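Local coordinates for carbonic anhydrase (Sordaria macrospora, PDB 4O1K), which probably catalyses the reversible hydration of carbon dioxide to bicarbonate at a zinc ion, as a tetrameric fungal beta-class carbonic anhydrase, at residues A[57-62]-A[76-81]; A[107-112]-A[168-173]; A[111-116]-A[195-200]; A[118-123]-A[132-137]. All coordinates share one frame; numbering follows the deposited sequence.

Contact 1 of 4, residues A[57-62]-A[76-81]; sequences SDSRIP and VHRNIA. With ZN (zinc ion), chain B.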
loop_
_atom_site.group_PDB
_atom_site.type_symbol
_atom_site.label_atom_id
_atom_site.label_comp_id
_atom_site.label_asym_id
_atom_site.label_seq_id
_atom_site.Cartn_x
_atom_site.Cartn_y
_atom_site.Cartn_z
ATOM N N SER A 57 10.300 13.374 6.457
ATOM C CA SER A 57 10.124 14.374 5.418
ATOM C C SER A 57 10.173 15.806 5.965
ATOM O O SER A 57 10.443 16.737 5.208
ATOM C CB SER A 57 8.811 14.151 4.694
ATOM O OG SER A 57 8.869 12.940 3.953
ATOM N N ASP A 58 9.840 15.975 7.242
ATOM C CA ASP A 58 9.772 17.327 7.817
ATOM C C ASP A 58 10.954 17.682 8.674
ATOM O O ASP A 58 10.921 18.710 9.356
ATOM C CB ASP A 58 8.462 17.633 8.584
ATOM C CG ASP A 58 8.210 16.706 9.782
ATOM O OD1 ASP A 58 9.096 16.528 10.654
ATOM O OD2 ASP A 58 7.089 16.138 9.860
ATOM N N SER A 59 11.980 16.835 8.655
ATOM C CA SER A 59 13.267 17.191 9.240
ATOM C C SER A 59 13.884 18.211 8.281
ATOM O O SER A 59 13.528 18.244 7.107
ATOM C CB SER A 59 14.149 15.952 9.392
ATOM O OG SER A 59 14.493 15.392 8.133
ATOM N N ARG A 60 14.774 19.069 8.772
ATOM C CA ARG A 60 15.149 20.255 7.984
ATOM C C ARG A 60 16.550 20.222 7.376
ATOM O O ARG A 60 16.845 20.969 6.441
ATOM C CB ARG A 60 14.995 21.526 8.823
ATOM C CG ARG A 60 14.139 21.345 10.051
ATOM C CD ARG A 60 13.137 22.477 10.218
ATOM N NE ARG A 60 12.924 22.789 11.627
ATOM C CZ ARG A 60 12.163 22.075 12.456
ATOM N NH1 ARG A 60 12.042 22.449 13.723
ATOM N NH2 ARG A 60 11.530 20.982 12.033
ATOM N N ILE A 61 17.414 19.377 7.921
ATOM C CA ILE A 61 18.783 19.273 7.441
ATOM C C ILE A 61 18.928 17.871 6.859
ATOM O O ILE A 61 18.490 16.911 7.482
ATOM C CB ILE A 61 19.796 19.466 8.613
ATOM C CG1 ILE A 61 19.712 20.882 9.194
ATOM C CG2 ILE A 61 21.212 19.203 8.162
ATOM C CD1 ILE A 61 20.179 21.957 8.239
ATOM N N PRO A 62 19.533 17.753 5.669
ATOM C CA PRO A 62 19.800 16.462 5.016
ATOM C C PRO A 62 20.762 15.604 5.839
ATOM O O PRO A 62 21.660 16.146 6.484
ATOM C CB PRO A 62 20.478 16.867 3.698
ATOM C CG PRO A 62 20.105 18.279 3.486
ATOM C CD PRO A 62 19.961 18.889 4.839
ATOM N N VAL A 76 18.772 7.135 0.601
ATOM C CA VAL A 76 17.889 7.828 1.542
ATOM C C VAL A 76 16.394 7.632 1.230
ATOM O O VAL A 76 15.951 7.831 0.090
ATOM C CB VAL A 76 18.199 9.356 1.540
ATOM C CG1 VAL A 76 17.215 10.133 2.408
ATOM C CG2 VAL A 76 19.598 9.616 2.043
ATOM N N HIS A 77 15.643 7.218 2.237
ATOM C CA HIS A 77 14.184 7.231 2.163
ATOM C C HIS A 77 13.701 8.238 3.194
ATOM O O HIS A 77 14.144 8.210 4.316
ATOM C CB HIS A 77 13.599 5.837 2.452
ATOM C CG HIS A 77 12.105 5.832 2.545
ATOM N ND1 HIS A 77 11.295 5.908 1.435
ATOM C CD2 HIS A 77 11.274 5.788 3.612
ATOM C CE1 HIS A 77 10.026 5.913 1.810
ATOM N NE2 HIS A 77 9.987 5.846 3.126
ATOM N N ARG A 78 12.785 9.126 2.818
ATOM C CA ARG A 78 12.226 10.043 3.811
ATOM C C ARG A 78 10.725 10.031 3.684
ATOM O O ARG A 78 10.195 10.157 2.553
ATOM C CB ARG A 78 12.749 11.475 3.587
ATOM C CG ARG A 78 14.090 11.714 4.261
ATOM C CD ARG A 78 14.760 13.034 3.834
ATOM N NE ARG A 78 14.172 14.193 4.498
ATOM C CZ ARG A 78 14.604 15.445 4.311
ATOM N NH1 ARG A 78 15.626 15.670 3.493
ATOM N NH2 ARG A 78 14.032 16.470 4.940
ATOM N N ASN A 79 10.046 9.873 4.822
ATOM C CA ASN A 79 8.568 9.861 4.802
ATOM C C ASN A 79 8.054 10.550 6.046
ATOM O O ASN A 79 8.851 10.933 6.877
ATOM C CB ASN A 79 8.005 8.435 4.675
ATOM C CG ASN A 79 8.320 7.557 5.858
ATOM O OD1 ASN A 79 8.187 7.951 7.011
ATOM N ND2 ASN A 79 8.689 6.302 5.570
ATOM N N ILE A 80 6.748 10.745 6.176
ATOM C CA ILE A 80 6.253 11.475 7.349
ATOM C C ILE A 80 6.455 10.624 8.610
ATOM O O ILE A 80 5.890 9.529 8.751
ATOM C CB ILE A 80 4.774 11.870 7.191
ATOM C CG1 ILE A 80 4.625 12.976 6.142
ATOM C CG2 ILE A 80 4.223 12.375 8.527
ATOM C CD1 ILE A 80 3.173 13.106 5.620
ATOM N N ALA A 81 7.288 11.145 9.516
ATOM C CA ALA A 81 7.626 10.532 10.800
ATOM C C ALA A 81 8.466 9.271 10.713
ATOM O O ALA A 81 8.497 8.474 11.642
ATOM C CB ALA A 81 6.367 10.348 11.706
HETATM ZN ZN ZN B . 9.281 14.778 11.357
#

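Contact 2 of 4, residues A[107-112]-A[168-173]; sequences IVVCGH and EQCRNV. With ZN (zinc ion), chain B.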
loop_
_atom_site.group_PDB
_atom_site.type_symbol
_atom_site.label_atom_id
_atom_site.label_comp_id
_atom_site.label_asym_id
_atom_site.label_seq_id
_atom_site.Cartn_x
_atom_site.Cartn_y
_atom_site.Cartn_z
ATOM N N ILE A 107 21.785 0.305 8.571
ATOM C CA ILE A 107 20.470 0.902 8.326
ATOM C C ILE A 107 20.200 1.793 9.532
ATOM O O ILE A 107 20.308 1.343 10.652
ATOM C CB ILE A 107 19.373 -0.149 8.223
ATOM C CG1 ILE A 107 19.636 -1.098 7.050
ATOM C CG2 ILE A 107 18.001 0.541 7.967
ATOM C CD1 ILE A 107 18.560 -2.201 6.872
ATOM N N VAL A 108 19.904 3.069 9.307
ATOM C CA VAL A 108 19.670 4.005 10.409
ATOM C C VAL A 108 18.226 4.452 10.267
ATOM O O VAL A 108 17.828 4.810 9.166
ATOM C CB VAL A 108 20.507 5.270 10.191
ATOM C CG1 VAL A 108 20.085 6.365 11.181
ATOM C CG2 VAL A 108 22.025 4.944 10.291
ATOM N N VAL A 109 17.468 4.435 11.359
ATOM C CA VAL A 109 16.188 5.145 11.403
ATOM C C VAL A 109 16.483 6.371 12.230
ATOM O O VAL A 109 16.906 6.254 13.383
ATOM C CB VAL A 109 15.103 4.323 12.108
ATOM C CG1 VAL A 109 13.834 5.160 12.297
ATOM C CG2 VAL A 109 14.776 3.097 11.275
ATOM N N CYS A 110 16.282 7.550 11.639
ATOM C CA CYS A 110 16.579 8.786 12.353
ATOM C C CYS A 110 15.309 9.572 12.562
ATOM O O CYS A 110 14.672 10.003 11.585
ATOM C CB CYS A 110 17.565 9.633 11.556
ATOM S SG CYS A 110 18.226 11.031 12.536
ATOM N N GLY A 111 14.913 9.749 13.817
ATOM C CA GLY A 111 13.779 10.620 14.072
ATOM C C GLY A 111 14.315 11.998 14.406
ATOM O O GLY A 111 15.526 12.228 14.337
ATOM N N HIS A 112 13.428 12.915 14.774
ATOM C CA HIS A 112 13.911 14.244 15.152
ATOM C C HIS A 112 12.933 14.899 16.100
ATOM O O HIS A 112 11.715 14.706 15.981
ATOM C CB HIS A 112 14.213 15.111 13.916
ATOM C CG HIS A 112 13.000 15.469 13.115
ATOM N ND1 HIS A 112 12.596 16.774 12.924
ATOM C CD2 HIS A 112 12.093 14.693 12.474
ATOM C CE1 HIS A 112 11.472 16.784 12.221
ATOM N NE2 HIS A 112 11.158 15.538 11.924
ATOM N N GLU A 168 10.598 1.540 17.768
ATOM C CA GLU A 168 9.615 0.647 17.136
ATOM C C GLU A 168 9.842 0.487 15.638
ATOM O O GLU A 168 9.669 -0.627 15.108
ATOM C CB GLU A 168 8.170 1.082 17.411
ATOM C CG GLU A 168 7.707 0.888 18.855
ATOM C CD GLU A 168 7.779 -0.579 19.331
ATOM O OE1 GLU A 168 7.803 -1.510 18.494
ATOM O OE2 GLU A 168 7.795 -0.800 20.556
ATOM N N GLN A 169 10.229 1.569 14.945
ATOM C CA GLN A 169 10.500 1.448 13.505
ATOM C C GLN A 169 11.771 0.640 13.262
ATOM O O GLN A 169 11.878 -0.114 12.275
ATOM C CB GLN A 169 10.546 2.809 12.780
ATOM C CG GLN A 169 9.290 3.703 12.981
ATOM C CD GLN A 169 7.972 2.957 12.847
ATOM O OE1 GLN A 169 7.765 2.226 11.879
ATOM N NE2 GLN A 169 7.069 3.143 13.822
ATOM N N CYS A 170 12.738 0.764 14.172
ATOM C CA CYS A 170 13.888 -0.149 14.124
ATOM C C CYS A 170 13.462 -1.631 14.283
ATOM O O CYS A 170 13.942 -2.512 13.548
ATOM C CB CYS A 170 14.867 0.192 15.226
ATOM S SG CYS A 170 15.782 1.705 14.876
ATOM N N ARG A 171 12.618 -1.904 15.278
ATOM C CA ARG A 171 12.070 -3.253 15.419
ATOM C C ARG A 171 11.440 -3.704 14.102
ATOM O O ARG A 171 11.655 -4.838 13.675
ATOM C CB ARG A 171 11.037 -3.326 16.556
ATOM C CG ARG A 171 11.632 -3.183 17.966
ATOM C CD ARG A 171 10.570 -3.522 19.033
ATOM N NE ARG A 171 10.099 -4.905 18.915
ATOM C CZ ARG A 171 8.893 -5.259 18.467
ATOM N NH1 ARG A 171 8.009 -4.332 18.108
ATOM N NH2 ARG A 171 8.556 -6.543 18.392
ATOM N N ASN A 172 10.643 -2.843 13.458
ATOM C CA ASN A 172 10.030 -3.224 12.168
ATOM C C ASN A 172 11.028 -3.498 11.057
ATOM O O ASN A 172 10.754 -4.321 10.173
ATOM C CB ASN A 172 9.033 -2.166 11.691
ATOM C CG ASN A 172 7.872 -1.980 12.662
ATOM O OD1 ASN A 172 7.632 -2.818 13.525
ATOM N ND2 ASN A 172 7.170 -0.865 12.530
ATOM N N VAL A 173 12.178 -2.805 11.071
ATOM C CA VAL A 173 13.230 -3.145 10.096
ATOM C C VAL A 173 13.765 -4.546 10.396
ATOM O O VAL A 173 13.962 -5.361 9.470
ATOM C CB VAL A 173 14.416 -2.152 10.126
ATOM C CG1 VAL A 173 15.538 -2.654 9.206
ATOM C CG2 VAL A 173 13.975 -0.797 9.649
HETATM ZN ZN ZN B . 9.281 14.778 11.357
#

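Contact 3 of 4, residues A[111-116]-A[195-200]; sequences GHYGCG and VFNFRD. With ZN (zinc ion), chain B.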
loop_
_atom_site.group_PDB
_atom_site.type_symbol
_atom_site.label_atom_id
_atom_site.label_comp_id
_atom_site.label_asym_id
_atom_site.label_seq_id
_atom_site.Cartn_x
_atom_site.Cartn_y
_atom_site.Cartn_z
ATOM N N GLY A 111 14.913 9.749 13.817
ATOM C CA GLY A 111 13.779 10.620 14.072
ATOM C C GLY A 111 14.315 11.998 14.406
ATOM O O GLY A 111 15.526 12.228 14.337
ATOM N N HIS A 112 13.428 12.915 14.774
ATOM C CA HIS A 112 13.911 14.244 15.152
ATOM C C HIS A 112 12.933 14.899 16.100
ATOM O O HIS A 112 11.715 14.706 15.981
ATOM C CB HIS A 112 14.213 15.111 13.916
ATOM C CG HIS A 112 13.000 15.469 13.115
ATOM N ND1 HIS A 112 12.596 16.774 12.924
ATOM C CD2 HIS A 112 12.093 14.693 12.474
ATOM C CE1 HIS A 112 11.472 16.784 12.221
ATOM N NE2 HIS A 112 11.158 15.538 11.924
ATOM N N TYR A 113 13.461 15.626 17.085
ATOM C CA TYR A 113 12.570 16.280 18.045
ATOM C C TYR A 113 11.851 17.405 17.348
ATOM O O TYR A 113 12.400 18.026 16.423
ATOM C CB TYR A 113 13.335 16.818 19.266
ATOM C CG TYR A 113 13.984 15.719 20.080
ATOM C CD1 TYR A 113 13.220 14.715 20.663
ATOM C CD2 TYR A 113 15.353 15.680 20.267
ATOM C CE1 TYR A 113 13.809 13.698 21.398
ATOM C CE2 TYR A 113 15.949 14.670 21.014
ATOM C CZ TYR A 113 15.168 13.681 21.574
ATOM O OH TYR A 113 15.748 12.665 22.306
ATOM N N GLY A 114 10.626 17.675 17.787
ATOM C CA GLY A 114 9.841 18.710 17.150
ATOM C C GLY A 114 9.114 18.195 15.924
ATOM O O GLY A 114 8.460 18.970 15.235
ATOM N N CYS A 115 9.209 16.889 15.669
ATOM C CA CYS A 115 8.591 16.280 14.494
ATOM C C CYS A 115 7.127 16.634 14.317
ATOM O O CYS A 115 6.292 16.335 15.184
ATOM C CB CYS A 115 8.726 14.768 14.559
ATOM S SG CYS A 115 8.127 13.911 13.069
ATOM N N GLY A 116 6.820 17.267 13.188
ATOM C CA GLY A 116 5.457 17.672 12.893
ATOM C C GLY A 116 4.498 16.516 12.718
ATOM O O GLY A 116 3.321 16.623 13.079
ATOM N N VAL A 195 18.340 10.160 16.886
ATOM C CA VAL A 195 17.373 11.244 16.900
ATOM C C VAL A 195 18.151 12.536 16.766
ATOM O O VAL A 195 19.129 12.733 17.492
ATOM C CB VAL A 195 16.552 11.290 18.201
ATOM C CG1 VAL A 195 15.536 12.431 18.127
ATOM C CG2 VAL A 195 15.813 10.000 18.416
ATOM N N PHE A 196 17.743 13.385 15.821
ATOM C CA PHE A 196 18.373 14.681 15.588
ATOM C C PHE A 196 17.645 15.751 16.371
ATOM O O PHE A 196 16.411 15.682 16.547
ATOM C CB PHE A 196 18.367 15.014 14.086
ATOM C CG PHE A 196 18.935 16.351 13.760
ATOM C CD1 PHE A 196 20.304 16.584 13.852
ATOM C CD2 PHE A 196 18.106 17.383 13.337
ATOM C CE1 PHE A 196 20.835 17.835 13.541
ATOM C CE2 PHE A 196 18.632 18.641 13.031
ATOM C CZ PHE A 196 19.994 18.864 13.139
ATOM N N ASN A 197 18.404 16.747 16.836
ATOM C CA ASN A 197 17.873 17.780 17.702
ATOM C C ASN A 197 18.185 19.111 17.021
ATOM O O ASN A 197 19.362 19.543 16.979
ATOM C CB ASN A 197 18.577 17.726 19.075
ATOM C CG ASN A 197 17.907 18.608 20.122
ATOM O OD1 ASN A 197 17.042 19.430 19.813
ATOM N ND2 ASN A 197 18.313 18.442 21.369
ATOM N N PHE A 198 17.152 19.757 16.487
ATOM C CA PHE A 198 17.298 20.990 15.722
ATOM C C PHE A 198 17.782 22.151 16.595
ATOM O O PHE A 198 18.192 23.191 16.071
ATOM C CB PHE A 198 15.948 21.363 15.105
ATOM C CG PHE A 198 14.904 21.712 16.131
ATOM C CD1 PHE A 198 14.071 20.736 16.655
ATOM C CD2 PHE A 198 14.770 23.017 16.590
ATOM C CE1 PHE A 198 13.115 21.053 17.609
ATOM C CE2 PHE A 198 13.817 23.346 17.547
ATOM C CZ PHE A 198 12.988 22.362 18.057
ATOM N N ARG A 199 17.699 21.981 17.914
ATOM C CA ARG A 199 18.054 23.036 18.860
ATOM C C ARG A 199 19.553 23.227 19.021
ATOM O O ARG A 199 20.011 24.351 19.272
ATOM C CB ARG A 199 17.432 22.745 20.225
ATOM C CG ARG A 199 16.014 23.274 20.371
ATOM C CD ARG A 199 15.101 22.279 21.056
ATOM N NE ARG A 199 13.942 22.945 21.642
ATOM C CZ ARG A 199 12.790 22.342 21.923
ATOM N NH1 ARG A 199 11.793 23.034 22.464
ATOM N NH2 ARG A 199 12.630 21.047 21.661
ATOM N N ASP A 200 20.311 22.133 18.915
ATOM C CA ASP A 200 21.770 22.191 19.099
ATOM C C ASP A 200 22.513 21.508 17.959
ATOM O O ASP A 200 23.744 21.498 17.923
ATOM C CB ASP A 200 22.207 21.623 20.456
ATOM C CG ASP A 200 21.583 20.264 20.775
ATOM O OD1 ASP A 200 21.221 19.510 19.833
ATOM O OD2 ASP A 200 21.481 19.937 21.986
HETATM ZN ZN ZN B . 9.281 14.778 11.357
#

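Contact 4 of 4, residues A[118-123]-A[132-137]; sequences VKAAMT and PWLRNI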
loop_
_atom_site.group_PDB
_atom_site.type_symbol
_atom_site.label_atom_id
_atom_site.label_comp_id
_atom_site.label_asym_id
_atom_site.label_seq_id
_atom_site.Cartn_x
_atom_site.Cartn_y
_atom_site.Cartn_z
ATOM N N VAL A 118 4.623 13.370 14.113
ATOM C CA VAL A 118 4.311 12.869 15.452
ATOM C C VAL A 118 3.307 13.787 16.180
ATOM O O VAL A 118 2.217 13.336 16.667
ATOM C CB VAL A 118 5.615 12.674 16.244
ATOM C CG1 VAL A 118 5.323 12.316 17.687
ATOM C CG2 VAL A 118 6.453 11.585 15.589
ATOM N N LYS A 119 3.612 15.083 16.204
ATOM C CA LYS A 119 2.660 16.018 16.812
ATOM C C LYS A 119 1.256 15.959 16.177
ATOM O O LYS A 119 0.243 15.970 16.885
ATOM C CB LYS A 119 3.199 17.448 16.809
ATOM C CG LYS A 119 2.332 18.412 17.613
ATOM C CD LYS A 119 2.977 19.791 17.754
ATOM C CE LYS A 119 4.272 19.755 18.579
ATOM N NZ LYS A 119 4.048 19.589 20.053
ATOM N N ALA A 120 1.194 15.887 14.853
ATOM C CA ALA A 120 -0.089 15.816 14.149
ATOM C C ALA A 120 -0.822 14.494 14.403
ATOM O O ALA A 120 -2.067 14.440 14.387
ATOM C CB ALA A 120 0.117 16.027 12.665
ATOM N N ALA A 121 -0.050 13.424 14.593
ATOM C CA ALA A 121 -0.604 12.121 14.945
ATOM C C ALA A 121 -1.316 12.269 16.258
ATOM O O ALA A 121 -2.373 11.667 16.470
ATOM C CB ALA A 121 0.489 11.102 15.083
ATOM N N MET A 122 -0.725 13.062 17.150
ATOM C CA MET A 122 -1.325 13.215 18.469
ATOM C C MET A 122 -2.497 14.221 18.562
ATOM O O MET A 122 -3.064 14.433 19.643
ATOM C CB MET A 122 -0.242 13.455 19.519
ATOM C CG MET A 122 0.693 12.245 19.623
ATOM S SD MET A 122 -0.263 10.818 20.172
ATOM C CE MET A 122 0.460 9.477 19.252
ATOM N N THR A 123 -2.894 14.799 17.431
ATOM C CA THR A 123 -4.046 15.713 17.416
ATOM C C THR A 123 -5.302 14.951 16.982
ATOM O O THR A 123 -5.329 14.362 15.900
ATOM C CB THR A 123 -3.803 16.911 16.475
ATOM O OG1 THR A 123 -3.771 16.459 15.111
ATOM C CG2 THR A 123 -2.474 17.578 16.808
ATOM N N PRO A 132 -4.800 7.145 8.152
ATOM C CA PRO A 132 -4.232 5.817 8.403
ATOM C C PRO A 132 -2.697 5.862 8.487
ATOM O O PRO A 132 -2.095 4.991 9.133
ATOM C CB PRO A 132 -4.642 5.018 7.166
ATOM C CG PRO A 132 -5.562 5.887 6.377
ATOM C CD PRO A 132 -5.275 7.279 6.768
ATOM N N TRP A 133 -2.063 6.862 7.872
ATOM C CA TRP A 133 -0.608 6.965 8.039
ATOM C C TRP A 133 -0.225 7.305 9.476
ATOM O O TRP A 133 0.592 6.607 10.100
ATOM C CB TRP A 133 -0.020 7.972 7.031
ATOM C CG TRP A 133 1.465 7.931 7.007
ATOM C CD1 TRP A 133 2.319 8.779 7.637
ATOM C CD2 TRP A 133 2.279 6.990 6.294
ATOM N NE1 TRP A 133 3.623 8.418 7.381
ATOM C CE2 TRP A 133 3.621 7.318 6.544
ATOM C CE3 TRP A 133 1.994 5.895 5.469
ATOM C CZ2 TRP A 133 4.679 6.600 5.996
ATOM C CZ3 TRP A 133 3.052 5.167 4.926
ATOM C CH2 TRP A 133 4.378 5.517 5.209
ATOM N N LEU A 134 -0.808 8.370 10.024
ATOM C CA LEU A 134 -0.522 8.771 11.396
ATOM C C LEU A 134 -1.003 7.770 12.428
ATOM O O LEU A 134 -0.511 7.750 13.566
ATOM C CB LEU A 134 -1.156 10.114 11.675
ATOM C CG LEU A 134 -0.633 11.185 10.745
ATOM C CD1 LEU A 134 -1.396 12.475 10.949
ATOM C CD2 LEU A 134 0.845 11.384 10.980
ATOM N N ARG A 135 -1.952 6.923 12.035
ATOM C CA ARG A 135 -2.419 5.890 12.952
ATOM C C ARG A 135 -1.254 5.057 13.455
ATOM O O ARG A 135 -1.239 4.631 14.616
ATOM C CB ARG A 135 -3.472 5.004 12.252
ATOM C CG ARG A 135 -4.165 3.940 13.154
ATOM C CD ARG A 135 -5.332 3.357 12.368
ATOM N NE ARG A 135 -6.205 4.459 11.916
ATOM C CZ ARG A 135 -6.806 4.553 10.734
ATOM N NH1 ARG A 135 -6.705 3.594 9.823
ATOM N NH2 ARG A 135 -7.542 5.623 10.450
ATOM N N ASN A 136 -0.247 4.845 12.609
ATOM C CA ASN A 136 0.902 4.024 13.037
ATOM C C ASN A 136 1.596 4.586 14.244
ATOM O O ASN A 136 2.153 3.852 15.077
ATOM C CB ASN A 136 1.903 3.945 11.897
ATOM C CG ASN A 136 1.369 3.151 10.746
ATOM O OD1 ASN A 136 1.028 3.695 9.691
ATOM N ND2 ASN A 136 1.301 1.854 10.931
ATOM N N ILE A 137 1.582 5.908 14.334
ATOM C CA ILE A 137 2.263 6.575 15.411
ATOM C C ILE A 137 1.411 6.438 16.667
ATOM O O ILE A 137 1.925 6.226 17.780
ATOM C CB ILE A 137 2.469 8.045 15.082
ATOM C CG1 ILE A 137 3.440 8.191 13.899
ATOM C CG2 ILE A 137 2.990 8.777 16.315
ATOM C CD1 ILE A 137 3.317 9.500 13.211
#

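Contact 1 of 4, residues A[57-62]-A[76-81]
The guanidinium of Arg78 meets Ser59 at its edge: Ser59 O lies near the plane, 2.8 Å from Arg78 NH2, but the N-H points poorly for a hydrogen bond. Ser57 O approaches the same group obliquely, and Ser59 OG stands 3.4 Å from Arg78 NH2. The arginine chain bends at chi3 (78°), which places NE where it bonds to Cys56 O; Ser59 OG bonds to that same carbonyl. Arg78 and Ser59 thus share the end of strand 51-56. The His77 ring is met in its plane by Asn79 ND2, which donates to His77 NE2 over 2.8 Å.

One backbone bond crosses the contact. Ser57 N donates to Asn79 O at 2.9 Å, coming from above the carbonyl plane. Ser57 OG, anti to its own carbonyl carbon, lies 3.2 Å from Asn79 CA and bonds to Val76 O of the second subunit.

Next to Ser57, Asp58 OD1 binds zinc at 1.9 Å, completing a site with Cys56, His112 and Cys115. Aspartate bound as the fourth zinc ligand is the hallmark of the closed, type II form of beta-carbonic anhydrases.

The loop 57-62 links strand 51-56 to helix 63-67, with Pro62 as N-cap, and crosses the end of strand 74-79, outermost in this chain's sheet, whose Val76 bonds to the second subunit. Asn79 and Ile80 continue onto helix 130-143, and His77 onto helix 89-100.

Contact 2 of 4, residues A[107-112]-A[168-173]
Val109 and Cys170 form the centre of this apolar interface, with Cys170 SG 3.9 Å from Val109 CB and 4.0 Å from Val109 CG2. The two branches of Val109 divide the helix surface between them. CG1, anti to the backbone N (chi1 173°), meets Gln169 CB at 4.1 Å, whereas CG2 lies 4.3 Å from Val173 CG2. Two residues back along the strand, Ile107 and Val173 reach for each other tip to tip, Ile107 CD1 coming 3.8 Å from Val173 CG1. Ile107 CD1 is carried there by an extended outer bond (chi2 -180°). No hydrogen bond crosses; the fit rests on aliphatic groups and one sulfur.

The next shell fixes the helix side. Gln169 lends only its CB to the contact: its chain bends at chi2, and its amide bonds instead to Val84 N through OE1 and to Asn165 OD1 through NE2. One turn on, Asn172 adds a weak bond to Gln169 OE1, and its ND2 also bonds to Val84 O. On another side of the helix, Arg171 NH1 forms a salt bridge with Glu168 OE1 at 2.9 Å, in the guanidinium plane and on the syn lone pair; Glu168 OE2 is held by His144.

The axes of strand 107-112 and helix 168-173 run nearly antiparallel, 8.8 Å apart at closest. Helix 154-174 covers one face of the central sheet, as its Cys170 and Val173 also touch Ile191 of strand 190-197, while Val108 points away from it. The strand continues to His112, a zinc ligand.

Contact 3 of 4, residues A[111-116]-A[195-200]
Val195 pairs with Gly111 and Phe196 with His112 in a parallel beta ladder between strands 190-197 and 106-112 of the beta-carbonic anhydrase sheet, the latter leading into the zinc site. Val195 CG1 sits over the centre of the Tyr113 ring in a CH-pi contact, 3.6 Å from the centroid, the two side chains crossing at about a right angle. Tyr113 OH bonds beyond them to Glu163 of helix 154-174.

Phe196 makes both backbone hydrogen bonds between these segments: its N donates to Gly111 O at 2.9 Å, and its O accepts from Tyr113 N at 3.0 Å, nearly along the C=O axis. His112 and Phe196 lie on the same face, CB to CB 4.2 Å, and their rings then diverge; His112 NE2 binds zinc at 2.1 Å.

Asn197 brings CG to the edge of the Tyr113 ring, the amide turned 78° to it. Its OD1 accepts from Arg199 N, an Asx turn that bends the chain out of the strand.

Phe198 lies beside the type II turn from His112 to Cys115, which delivers the second zinc ligand here, Cys115 SG. With Phe198 CG between its backbone N and carbonyl carbon (chi1 65°), the phenyl edge faces that turn, CD1 lying 3.2 Å from Tyr113 O.

Contact 4 of 4, residues A[118-123]-A[132-137]
Ala121 points its CB at Leu134 and Ile137, one helical turn apart, and touches both. The alanine methyl lies 3.6 Å from Ile137 CG2 and 3.9 Å from Leu134 CB. With so small a side chain at the centre, the backbones come close, Ala121 CA and Leu134 CA only 4.9 Å apart.

Both larger side chains spread around this methyl. Leu134, its CD1 anti to CA (chi2 174°), sends that methyl past Ala121 to Ala120, 4.2 Å from Ala120 CB, while CD2 stays near Ala121 CB. Ile137 divides differently. Its CG2, anti to the backbone N, touches both Ala121 CB and Met122 CE, which lie next to each other on its near side, whereas its CD1 extends to Val118, 4.2 Å from Val118 CA. The CB bond of Met122 runs neither toward nor away from 132-137, but the chain bends at chi2 and chi3 and brings CE to 3.9 Å from Ile137 CG2; the two chains cross obliquely.

All these contacts are apolar. At the end of helix 116-121, Thr123 OG1 donates to Ala120 O at 2.7 Å, and Thr123 N reaches the same oxygen from the same face, so the last turn is closed by a doubly held carbonyl.

The contact joins helix 116-121, which follows the zinc-binding loop, to helix 130-143. Val118 and Met122 also pack on Leu161 of helix 154-174, and Ala121 O takes a bond from Arg138. Trp133 NE1 bonds to Ile80 O beyond strand 74-79, and Trp133 and Arg135 pack against the third subunit.

Overall arrangement
Along the chain contact 1 closes first; contacts 2 and 3 then both start from strand 106-112, sharing Gly111 and His112, and contact 4 forms within the span that each of them encloses. Contacts 1, 2 and 3 all reach the five-stranded mixed sheet and meet at zinc: Asp58 comes from contact 1, His112 from contacts 2 and 3, Cys115 from contact 3. Their centres lie about 11 to 14 Å apart. Contact 4, about 16 Å from each of the others, is a helix pair beside the site, touching contact 1 through Ala81 and Ile137. Strand ends and following loops build the metal site, completed by Cys56; contact 1 and the helices of contact 4 meet neighbouring subunits.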